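Local coordinates for protein VAL-1 (Chlorella virus, PDB 3GNE) that probably cleaves alginate by beta-elimination, as an alginate lyase of polysaccharide lyase family 14 encoded by a Chlorella virus, at residues G95-H100 with R214-T219; S114-W119 with Y128-S133. One frame throughout, in Å; residues are numbered along the deposited sequence.

How the contacts relate
Along the chain from the N terminus, the first segment of either contact, 95-100, comes on strand 91-99, after six earlier strands. The chain then turns back into strand 112-119 and, after a short connection, into strand 125-130. Contact 2 closes that hairpin; eight residues separate its segments. Contact 1 closes much later, when strand 212-221 returns to the other edge of strand 91-99 after 113 intervening residues, so the hairpin lies within the larger loop. Strands 91-99 and 112-119 are sheet neighbours, and the contacts touch: T96 O probably accepts a hydrogen bond from N115 N, while F97 CZ packs on S114 CB. Together they span four adjacent strands of one antiparallel sheet, in the order 212-221, 91-99, 112-119, 125-130.

Contact 1: G95-H100 with R214-T219; sequences GTFIGH and RFDWNT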
ATOM      1  N   GLY A  95      -0.152   1.648   1.153  1.00  7.40           N
ATOM      2  CA  GLY A  95      -1.525   1.316   1.595  1.00  9.73           C
ATOM      3  C   GLY A  95      -1.849   2.151   2.810  1.00  8.82           C
ATOM      4  O   GLY A  95      -1.345   3.246   3.014  1.00  9.48           O
ATOM      5  N   THR A  96      -2.742   1.618   3.601  1.00  8.49           N
ATOM      6  CA  THR A  96      -3.324   2.348   4.710  0.50  9.72           C
ATOM      7  C   THR A  96      -2.910   1.746   6.024  1.00  9.44           C
ATOM      8  O   THR A  96      -2.791   0.541   6.141  1.00 14.05           O
ATOM      9  CB  THR A  96      -4.861   2.270   4.514  0.50 12.67           C
ATOM     10  OG1 THR A  96      -5.539   3.197   5.311  0.50 26.30           O
ATOM     11  CG2 THR A  96      -5.279   0.882   4.934  0.50  8.75           C
ATOM     12  N   PHE A  97      -2.675   2.621   7.017  1.00  8.82           N
ATOM     13  CA  PHE A  97      -2.399   2.182   8.387  1.00  8.22           C
ATOM     14  C   PHE A  97      -3.564   2.564   9.290  1.00  8.32           C
ATOM     15  O   PHE A  97      -4.206   3.587   9.035  1.00  9.36           O
ATOM     16  CB  PHE A  97      -1.094   2.813   8.911  1.00  9.57           C
ATOM     17  CG  PHE A  97       0.132   1.991   8.447  1.00 10.59           C
ATOM     18  CD1 PHE A  97       0.482   1.928   7.107  1.00 11.53           C
ATOM     19  CD2 PHE A  97       0.912   1.304   9.381  1.00 11.18           C
ATOM     20  CE1 PHE A  97       1.614   1.204   6.702  1.00 11.59           C
ATOM     21  CE2 PHE A  97       2.021   0.556   9.008  1.00 10.70           C
ATOM     22  CZ  PHE A  97       2.348   0.505   7.663  1.00 11.92           C
ATOM     23  N   ILE A  98      -3.809   1.690  10.266  1.00  8.62           N
ATOM     24  CA  ILE A  98      -4.906   1.767  11.219  0.50  8.93           C
ATOM     25  C   ILE A  98      -4.346   2.086  12.599  1.00  9.45           C
ATOM     26  O   ILE A  98      -3.377   1.413  12.968  1.00  9.37           O
ATOM     27  CB  ILE A  98      -5.626   0.415  11.371  0.50  9.22           C
ATOM     28  CG1 ILE A  98      -6.314  -0.086  10.107  0.50 10.34           C
ATOM     29  CG2 ILE A  98      -6.671   0.502  12.482  0.50  7.57           C
ATOM     30  CD1 ILE A  98      -6.808   1.122   9.334  0.50 17.38           C
ATOM     31  N   GLY A  99      -4.925   3.023  13.333  1.00  9.03           N
ATOM     32  CA  GLY A  99      -4.514   3.166  14.747  1.00 10.17           C
ATOM     33  C   GLY A  99      -3.104   3.754  14.825  1.00  9.55           C
ATOM     34  O   GLY A  99      -2.706   4.633  14.041  1.00 11.56           O
ATOM     35  N   HIS A 100      -2.352   3.259  15.781  1.00 10.39           N
ATOM     36  CA  HIS A 100      -0.931   3.641  15.939  1.00  9.88           C
ATOM     37  C   HIS A 100      -0.161   2.414  16.388  1.00  9.86           C
ATOM     38  O   HIS A 100      -0.804   1.416  16.804  1.00 10.74           O
ATOM     39  CB  HIS A 100      -0.773   4.806  16.948  1.00 10.98           C
ATOM     40  CG  HIS A 100      -1.148   4.424  18.346  1.00 10.42           C
ATOM     41  ND1 HIS A 100      -0.237   3.971  19.272  1.00 12.33           N
ATOM     42  CD2 HIS A 100      -2.376   4.429  18.924  1.00 11.30           C
ATOM     43  CE1 HIS A 100      -0.934   3.739  20.399  1.00 13.26           C
ATOM     44  NE2 HIS A 100      -2.222   4.009  20.208  1.00 14.91           N
ATOM     45  N   ARG A 214      -3.525   6.871   8.428  1.00  8.75           N
ATOM     46  CA  ARG A 214      -2.713   7.513   7.400  1.00  8.89           C
ATOM     47  C   ARG A 214      -2.647   6.666   6.149  1.00  8.64           C
ATOM     48  O   ARG A 214      -2.903   5.455   6.190  1.00  8.83           O
ATOM     49  CB  ARG A 214      -1.248   7.793   7.830  1.00  9.52           C
ATOM     50  CG  ARG A 214      -0.380   6.524   7.960  1.00  9.91           C
ATOM     51  CD  ARG A 214       1.038   6.947   8.357  1.00 10.77           C
ATOM     52  NE  ARG A 214       2.062   5.903   8.288  1.00 11.95           N
ATOM     53  CZ  ARG A 214       2.304   4.985   9.226  1.00 11.28           C
ATOM     54  NH1 ARG A 214       1.510   4.957  10.329  1.00 14.71           N
ATOM     55  NH2 ARG A 214       3.282   4.122   9.034  1.00 13.47           N
ATOM     56  N   PHE A 215      -2.294   7.304   5.052  1.00  8.31           N
ATOM     57  CA  PHE A 215      -1.758   6.635   3.879  1.00  8.07           C
ATOM     58  C   PHE A 215      -0.252   6.556   4.006  1.00  8.64           C
ATOM     59  O   PHE A 215       0.392   7.554   4.353  1.00 10.09           O
ATOM     60  CB  PHE A 215      -2.098   7.452   2.624  1.00  8.99           C
ATOM     61  CG  PHE A 215      -1.629   6.816   1.314  1.00 10.17           C
ATOM     62  CD1 PHE A 215      -2.114   5.570   0.907  1.00 11.00           C
ATOM     63  CD2 PHE A 215      -0.697   7.523   0.533  1.00 11.19           C
ATOM     64  CE1 PHE A 215      -1.702   5.016  -0.315  1.00 12.20           C
ATOM     65  CE2 PHE A 215      -0.331   6.957  -0.690  1.00 12.45           C
ATOM     66  CZ  PHE A 215      -0.823   5.734  -1.121  1.00 12.44           C
ATOM     67  N   ASP A 216       0.293   5.362   3.774  1.00  7.06           N
ATOM     68  CA  ASP A 216       1.718   5.195   3.860  1.00  7.20           C
ATOM     69  C   ASP A 216       2.190   4.614   2.538  1.00  6.66           C
ATOM     70  O   ASP A 216       1.815   3.512   2.141  1.00  7.75           O
ATOM     71  CB  ASP A 216       2.042   4.211   4.991  1.00  8.38           C
ATOM     72  CG  ASP A 216       3.528   4.268   5.317  1.00  8.80           C
ATOM     73  OD1 ASP A 216       3.946   5.159   6.090  1.00 12.27           O
ATOM     74  OD2 ASP A 216       4.323   3.495   4.786  1.00 10.43           O
ATOM     75  N   TRP A 217       3.016   5.367   1.840  1.00  6.79           N
ATOM     76  CA  TRP A 217       3.620   4.968   0.586  1.00  7.17           C
ATOM     77  C   TRP A 217       5.046   4.546   0.874  1.00  7.02           C
ATOM     78  O   TRP A 217       5.800   5.301   1.457  1.00  7.23           O
ATOM     79  CB  TRP A 217       3.639   6.134  -0.424  1.00  7.70           C
ATOM     80  CG  TRP A 217       4.204   5.587  -1.705  1.00  7.52           C
ATOM     81  CD1 TRP A 217       5.450   5.797  -2.228  1.00  7.44           C
ATOM     82  CD2 TRP A 217       3.500   4.730  -2.611  1.00  7.55           C
ATOM     83  NE1 TRP A 217       5.566   5.113  -3.395  1.00  7.91           N
ATOM     84  CE2 TRP A 217       4.386   4.454  -3.684  1.00  7.78           C
ATOM     85  CE3 TRP A 217       2.220   4.200  -2.641  1.00  7.89           C
ATOM     86  CZ2 TRP A 217       4.031   3.642  -4.771  1.00  8.32           C
ATOM     87  CZ3 TRP A 217       1.857   3.387  -3.726  1.00  9.23           C
ATOM     88  CH2 TRP A 217       2.745   3.136  -4.756  1.00  8.30           C
ATOM     89  N   ASN A 218       5.458   3.358   0.492  1.00  7.19           N
ATOM     90  CA  ASN A 218       6.854   2.978   0.693  1.00  7.13           C
ATOM     91  C   ASN A 218       7.133   1.816  -0.240  1.00  6.19           C
ATOM     92  O   ASN A 218       6.796   0.683   0.031  1.00  7.37           O
ATOM     93  CB  ASN A 218       7.088   2.593   2.147  1.00  6.47           C
ATOM     94  CG  ASN A 218       8.573   2.520   2.434  1.00  7.46           C
ATOM     95  OD1 ASN A 218       9.403   2.505   1.541  1.00  8.93           O
ATOM     96  ND2 ASN A 218       8.896   2.490   3.708  1.00 14.00           N
ATOM     97  N   THR A 219       7.721   2.158  -1.413  1.00  7.13           N
ATOM     98  CA  THR A 219       7.867   1.145  -2.450  1.00  6.95           C
ATOM     99  C   THR A 219       9.314   0.663  -2.476  1.00  6.82           C
ATOM    100  O   THR A 219      10.269   1.434  -2.427  1.00  7.66           O
ATOM    101  CB  THR A 219       7.417   1.687  -3.809  1.00  7.29           C
ATOM    102  OG1 THR A 219       7.527   0.603  -4.771  1.00  7.85           O
ATOM    103  CG2 THR A 219       8.238   2.861  -4.360  1.00  8.80           C
TER
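R214 and F97 form a hydrogen-bonded antiparallel pair, and their side chains leave the same face of the sheet and run alongside each other. The arginine starts from the crowded position, CG between the backbone N and the carbonyl carbon (chi1 71°). CB leads to CG, which passes F97 CB at 3.9 Å, and the chain then stays extended to NE. NE bonds D216 OD1 at 3.0 Å. CZ sits 4.1 Å from the centroid of the F97 ring in a cation-pi contact, the guanidinium lying almost flat on the ring with the planes 23° apart. Of the two terminal nitrogens, NH1 lies by F97 CB at 3.7 Å, while NH2 lies over the middle of the ring and also reaches D216 OD1. The aspartate is thus gripped side-on through one oxygen, which lies in the guanidinium plane but is itself approached from above the carboxylate plane. D216 CB meets the same phenyl obliquely, 3.5 Å from F97 CD1.

Backbone bonds fix the register: D216 N donates to G95 O at 2.8 Å, nearly along the C=O axis, G95 N returns one to D216 O, and F97 N donates to R214 O. R214 N to F97 O is weak. F215, on the opposite face, stacks on F75 between the sheets of a probable concanavalin-like sandwich, where strands 91-99 and 212-221 are neighbours.

D216 OD2 and N218 ND2 both bond a glycerol, probably from the crystallisation liquor. The salt bridge and the phenyl face together hold the guanidinium in one orientation, and the carboxylate probably offsets part of its charge.

Contact 2: S114-W119 with Y128-S133; sequences SNRIMW and YIYPPS. With FLC (citrate anion), chain C.
Torsions of three side chains bring the polar tips of this hairpin together. R116 sets CG anti to the carbonyl carbon (chi1 -75°) and bends at chi3, Y128 holds CG anti to its backbone N (chi1 -173°), and Y130 swings CG roughly anti to its carbonyl carbon. All three side chains rise from one face and converge on a citrate, probably from the crystallisation liquor. R116 meets one carboxylate through both terminal nitrogens, the shorter and straighter bond being NH2 to citrate OA2 at 2.8 Å. A second carboxylate takes one hydroxyl on each oxygen, Y128 OH at 2.6 Å from citrate OB1 and Y130 OH donating to OB2. Y130 CE1 lies at the guanidinium edge, 3.5 Å from R116 NH2, their planes 59° apart.

M118, CG anti to its carbonyl carbon and SD extended beyond, lays SD over the middle of the Y128 ring, 3.5 Å from its centroid, a Met-aromatic contact. Below the tips, a water accepts from R116 NE and donates to S114 OG and Y128 O; S114 OG also bonds A103 O.

Four backbone bonds zip the strands, the shortest Y128 N to R116 O at 2.7 Å. K92, G105 and H147 complete the citrate site, whose cationic and phenolic groups are consistent with a pocket for an anionic sugar such as alginate. On the other face N115 OD1 lies beside I129 CG1, and ND2 bonds T172 and S188 of the facing sheet. The hairpin 112-119/125-130 runs between strands 91-99 and 149-151, with the citrate on one face and strand 166-173 packed against the other.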
ATOM      1  N   SER A 114      -2.151  -2.709   9.270  1.00  7.50           N
ATOM      2  CA  SER A 114      -1.896  -2.063   7.973  1.00  7.60           C
ATOM      3  C   SER A 114      -2.449  -2.958   6.846  1.00  7.42           C
ATOM      4  O   SER A 114      -2.551  -4.195   6.975  1.00  8.52           O
ATOM      5  CB  SER A 114      -0.413  -1.750   7.709  1.00  8.55           C
ATOM      6  OG  SER A 114       0.290  -3.006   7.697  1.00  8.66           O
ATOM      7  N   ASN A 115      -2.797  -2.251   5.757  1.00  8.04           N
ATOM      8  CA  ASN A 115      -3.409  -2.856   4.566  1.00  8.17           C
ATOM      9  C   ASN A 115      -2.641  -2.351   3.364  1.00  7.27           C
ATOM     10  O   ASN A 115      -2.805  -1.166   3.048  1.00  9.28           O
ATOM     11  CB  ASN A 115      -4.888  -2.424   4.489  1.00  8.37           C
ATOM     12  CG  ASN A 115      -5.678  -3.269   3.517  1.00  8.65           C
ATOM     13  OD1 ASN A 115      -5.230  -4.393   3.229  1.00  9.19           O
ATOM     14  ND2 ASN A 115      -6.785  -2.745   3.014  1.00  9.94           N
ATOM     15  N   ARG A 116      -1.801  -3.185   2.754  1.00  7.17           N
ATOM     16  CA  ARG A 116      -0.940  -2.699   1.693  1.00  8.19           C
ATOM     17  C   ARG A 116      -1.094  -3.527   0.430  1.00  7.60           C
ATOM     18  O   ARG A 116      -1.485  -4.682   0.463  1.00  8.67           O
ATOM     19  CB  ARG A 116       0.525  -2.766   2.112  1.00  7.64           C
ATOM     20  CG  ARG A 116       0.891  -1.657   3.104  1.00  8.10           C
ATOM     21  CD  ARG A 116       2.412  -1.669   3.415  1.00  8.31           C
ATOM     22  NE  ARG A 116       2.657  -2.875   4.277  1.00  7.58           N
ATOM     23  CZ  ARG A 116       3.862  -3.299   4.643  1.00  6.36           C
ATOM     24  NH1 ARG A 116       4.964  -2.655   4.198  1.00  8.08           N
ATOM     25  NH2 ARG A 116       4.034  -4.365   5.445  1.00  7.60           N
ATOM     26  N   ILE A 117      -0.717  -2.900  -0.689  1.00  7.74           N
ATOM     27  CA  ILE A 117      -0.537  -3.624  -1.933  1.00  6.99           C
ATOM     28  C   ILE A 117       0.898  -4.096  -2.037  1.00  7.62           C
ATOM     29  O   ILE A 117       1.853  -3.281  -1.839  1.00  7.33           O
ATOM     30  CB  ILE A 117      -0.804  -2.670  -3.129  1.00  7.56           C
ATOM     31  CG1 ILE A 117      -2.283  -2.276  -3.216  1.00  8.12           C
ATOM     32  CG2 ILE A 117      -0.291  -3.312  -4.416  1.00  8.69           C
ATOM     33  CD1 ILE A 117      -3.230  -3.406  -3.639  1.00  9.58           C
ATOM     34  N   MET A 118       1.082  -5.366  -2.374  0.50  7.31           N
ATOM     35  CA  MET A 118       2.359  -5.871  -2.846  0.50  6.59           C
ATOM     36  C   MET A 118       2.216  -6.369  -4.288  0.50  7.28           C
ATOM     37  O   MET A 118       1.204  -6.927  -4.682  0.50  5.98           O
ATOM     38  CB  MET A 118       2.871  -7.076  -2.059  0.50  8.00           C
ATOM     39  CG  MET A 118       3.601  -6.656  -0.775  0.50  7.62           C
ATOM     40  SD  MET A 118       4.236  -8.122   0.095  0.50  9.47           S
ATOM     41  CE  MET A 118       5.567  -8.651  -0.982  0.50  7.14           C
ATOM     42  N   TRP A 119       3.304  -6.181  -5.042  1.00  7.50           N
ATOM     43  CA  TRP A 119       3.452  -6.939  -6.284  1.00  8.15           C
ATOM     44  C   TRP A 119       4.074  -8.288  -5.950  1.00  8.68           C
ATOM     45  O   TRP A 119       4.609  -8.466  -4.843  1.00  8.75           O
ATOM     46  CB  TRP A 119       4.224  -6.186  -7.342  1.00  8.51           C
ATOM     47  CG  TRP A 119       5.733  -6.184  -7.295  1.00  7.92           C
ATOM     48  CD1 TRP A 119       6.550  -7.163  -7.793  1.00  9.08           C
ATOM     49  CD2 TRP A 119       6.606  -5.181  -6.744  1.00  8.35           C
ATOM     50  NE1 TRP A 119       7.886  -6.856  -7.596  1.00  7.83           N
ATOM     51  CE2 TRP A 119       7.933  -5.623  -6.945  1.00  8.90           C
ATOM     52  CE3 TRP A 119       6.398  -3.961  -6.094  1.00  7.16           C
ATOM     53  CZ2 TRP A 119       9.054  -4.903  -6.543  1.00  7.79           C
ATOM     54  CZ3 TRP A 119       7.498  -3.241  -5.691  1.00  7.40           C
ATOM     55  CH2 TRP A 119       8.815  -3.702  -5.909  1.00  8.25           C
ATOM     56  N   TYR A 128      -1.906  -7.237   1.323  1.00  7.70           N
ATOM     57  CA  TYR A 128      -0.895  -7.661   2.293  1.00  7.84           C
ATOM     58  C   TYR A 128      -1.179  -6.972   3.639  1.00  7.03           C
ATOM     59  O   TYR A 128      -1.052  -5.748   3.749  1.00  7.63           O
ATOM     60  CB  TYR A 128       0.466  -7.286   1.741  1.00  7.85           C
ATOM     61  CG  TYR A 128       1.629  -7.818   2.548  1.00  7.87           C
ATOM     62  CD1 TYR A 128       1.818  -9.213   2.680  1.00  8.17           C
ATOM     63  CD2 TYR A 128       2.525  -6.929   3.152  1.00  7.21           C
ATOM     64  CE1 TYR A 128       2.880  -9.728   3.422  1.00  9.26           C
ATOM     65  CE2 TYR A 128       3.610  -7.449   3.864  1.00  8.57           C
ATOM     66  CZ  TYR A 128       3.791  -8.827   4.009  1.00  9.04           C
ATOM     67  OH  TYR A 128       4.841  -9.369   4.699  1.00 10.04           O
ATOM     68  N   ILE A 129      -1.590  -7.749   4.600  1.00  7.74           N
ATOM     69  CA  ILE A 129      -2.151  -7.224   5.847  1.00  7.58           C
ATOM     70  C   ILE A 129      -1.283  -7.574   7.035  1.00  7.53           C
ATOM     71  O   ILE A 129      -0.944  -8.747   7.229  1.00  7.78           O
ATOM     72  CB  ILE A 129      -3.581  -7.795   6.054  1.00  8.41           C
ATOM     73  CG1 ILE A 129      -4.469  -7.366   4.886  1.00  9.36           C
ATOM     74  CG2 ILE A 129      -4.143  -7.339   7.421  1.00 10.38           C
ATOM     75  CD1 ILE A 129      -5.917  -7.868   4.985  1.00 11.64           C
ATOM     76  N   TYR A 130      -1.000  -6.606   7.897  1.00  7.19           N
ATOM     77  CA  TYR A 130      -0.475  -6.855   9.236  1.00  7.16           C
ATOM     78  C   TYR A 130      -1.640  -6.570  10.191  1.00  7.45           C
ATOM     79  O   TYR A 130      -2.015  -5.377  10.321  1.00  8.55           O
ATOM     80  CB  TYR A 130       0.675  -5.925   9.592  1.00  8.19           C
ATOM     81  CG  TYR A 130       2.077  -6.418   9.269  1.00  8.32           C
ATOM     82  CD1 TYR A 130       2.511  -6.603   7.947  1.00  8.27           C
ATOM     83  CD2 TYR A 130       2.996  -6.622  10.289  1.00  9.03           C
ATOM     84  CE1 TYR A 130       3.821  -7.036   7.683  1.00  7.88           C
ATOM     85  CE2 TYR A 130       4.280  -7.062  10.013  1.00  8.72           C
ATOM     86  CZ  TYR A 130       4.688  -7.260   8.718  1.00  8.71           C
ATOM     87  OH  TYR A 130       5.993  -7.682   8.514  1.00  8.51           O
ATOM     88  N   PRO A 131      -2.216  -7.589  10.799  1.00  8.51           N
ATOM     89  CA  PRO A 131      -3.310  -7.340  11.761  1.00  8.98           C
ATOM     90  C   PRO A 131      -2.777  -7.054  13.156  1.00  9.34           C
ATOM     91  O   PRO A 131      -1.593  -7.283  13.415  1.00  9.71           O
ATOM     92  CB  PRO A 131      -4.060  -8.699  11.723  1.00  9.10           C
ATOM     93  CG  PRO A 131      -2.915  -9.697  11.555  1.00  9.67           C
ATOM     94  CD  PRO A 131      -1.910  -9.024  10.644  1.00  9.76           C
ATOM     95  N   PRO A 132      -3.633  -6.537  14.050  1.00  9.86           N
ATOM     96  CA  PRO A 132      -3.156  -6.217  15.392  1.00  9.84           C
ATOM     97  C   PRO A 132      -2.840  -7.429  16.248  1.00 10.02           C
ATOM     98  O   PRO A 132      -3.503  -8.465  16.145  1.00 12.22           O
ATOM     99  CB  PRO A 132      -4.386  -5.459  15.990  1.00 10.56           C
ATOM    100  CG  PRO A 132      -5.145  -4.932  14.812  1.00 10.84           C
ATOM    101  CD  PRO A 132      -5.036  -6.103  13.821  1.00  9.58           C
ATOM    102  N   SER A 133      -1.872  -7.254  17.149  1.00 10.74           N
ATOM    103  CA  SER A 133      -1.717  -8.353  18.098  0.50 11.76           C
ATOM    104  C   SER A 133      -2.886  -8.361  19.077  1.00 12.31           C
ATOM    105  O   SER A 133      -3.578  -7.385  19.335  1.00 13.77           O
ATOM    106  CB  SER A 133      -0.416  -8.245  18.897  0.50 14.31           C
ATOM    107  OG  SER A 133      -0.250  -6.875  19.181  0.50 21.38           O
TER
HETATM  108  CAC FLC C 501       7.517  -4.858   5.661  1.00  8.30           C
HETATM  109  CA  FLC C 501       8.742  -5.659   6.059  1.00  9.74           C
HETATM  110  CB  FLC C 501       8.904  -6.870   5.131  1.00  8.48           C
HETATM  111  CBC FLC C 501       7.655  -7.729   5.313  1.00  8.34           C
HETATM  112  CG  FLC C 501      10.138  -7.653   5.569  1.00  9.65           C
HETATM  113  CGC FLC C 501      10.421  -8.910   4.732  1.00 10.92           C
HETATM  114  OA1 FLC C 501       7.501  -4.309   4.572  1.00 11.46           O
HETATM  115  OA2 FLC C 501       6.600  -4.808   6.461  1.00 10.69           O
HETATM  116  OB1 FLC C 501       6.836  -7.735   4.373  1.00  9.31           O
HETATM  117  OB2 FLC C 501       7.489  -8.328   6.406  1.00  9.27           O
HETATM  118  OG1 FLC C 501       9.519  -9.392   4.054  1.00 12.64           O
HETATM  119  OG2 FLC C 501      11.579  -9.408   4.837  1.00 14.78           O
HETATM  120  OHB FLC C 501       9.080  -6.410   3.804  1.00  9.03           O
HETATM  121  O   HOH W   1       0.821  -4.547   5.493  1.00  8.43           O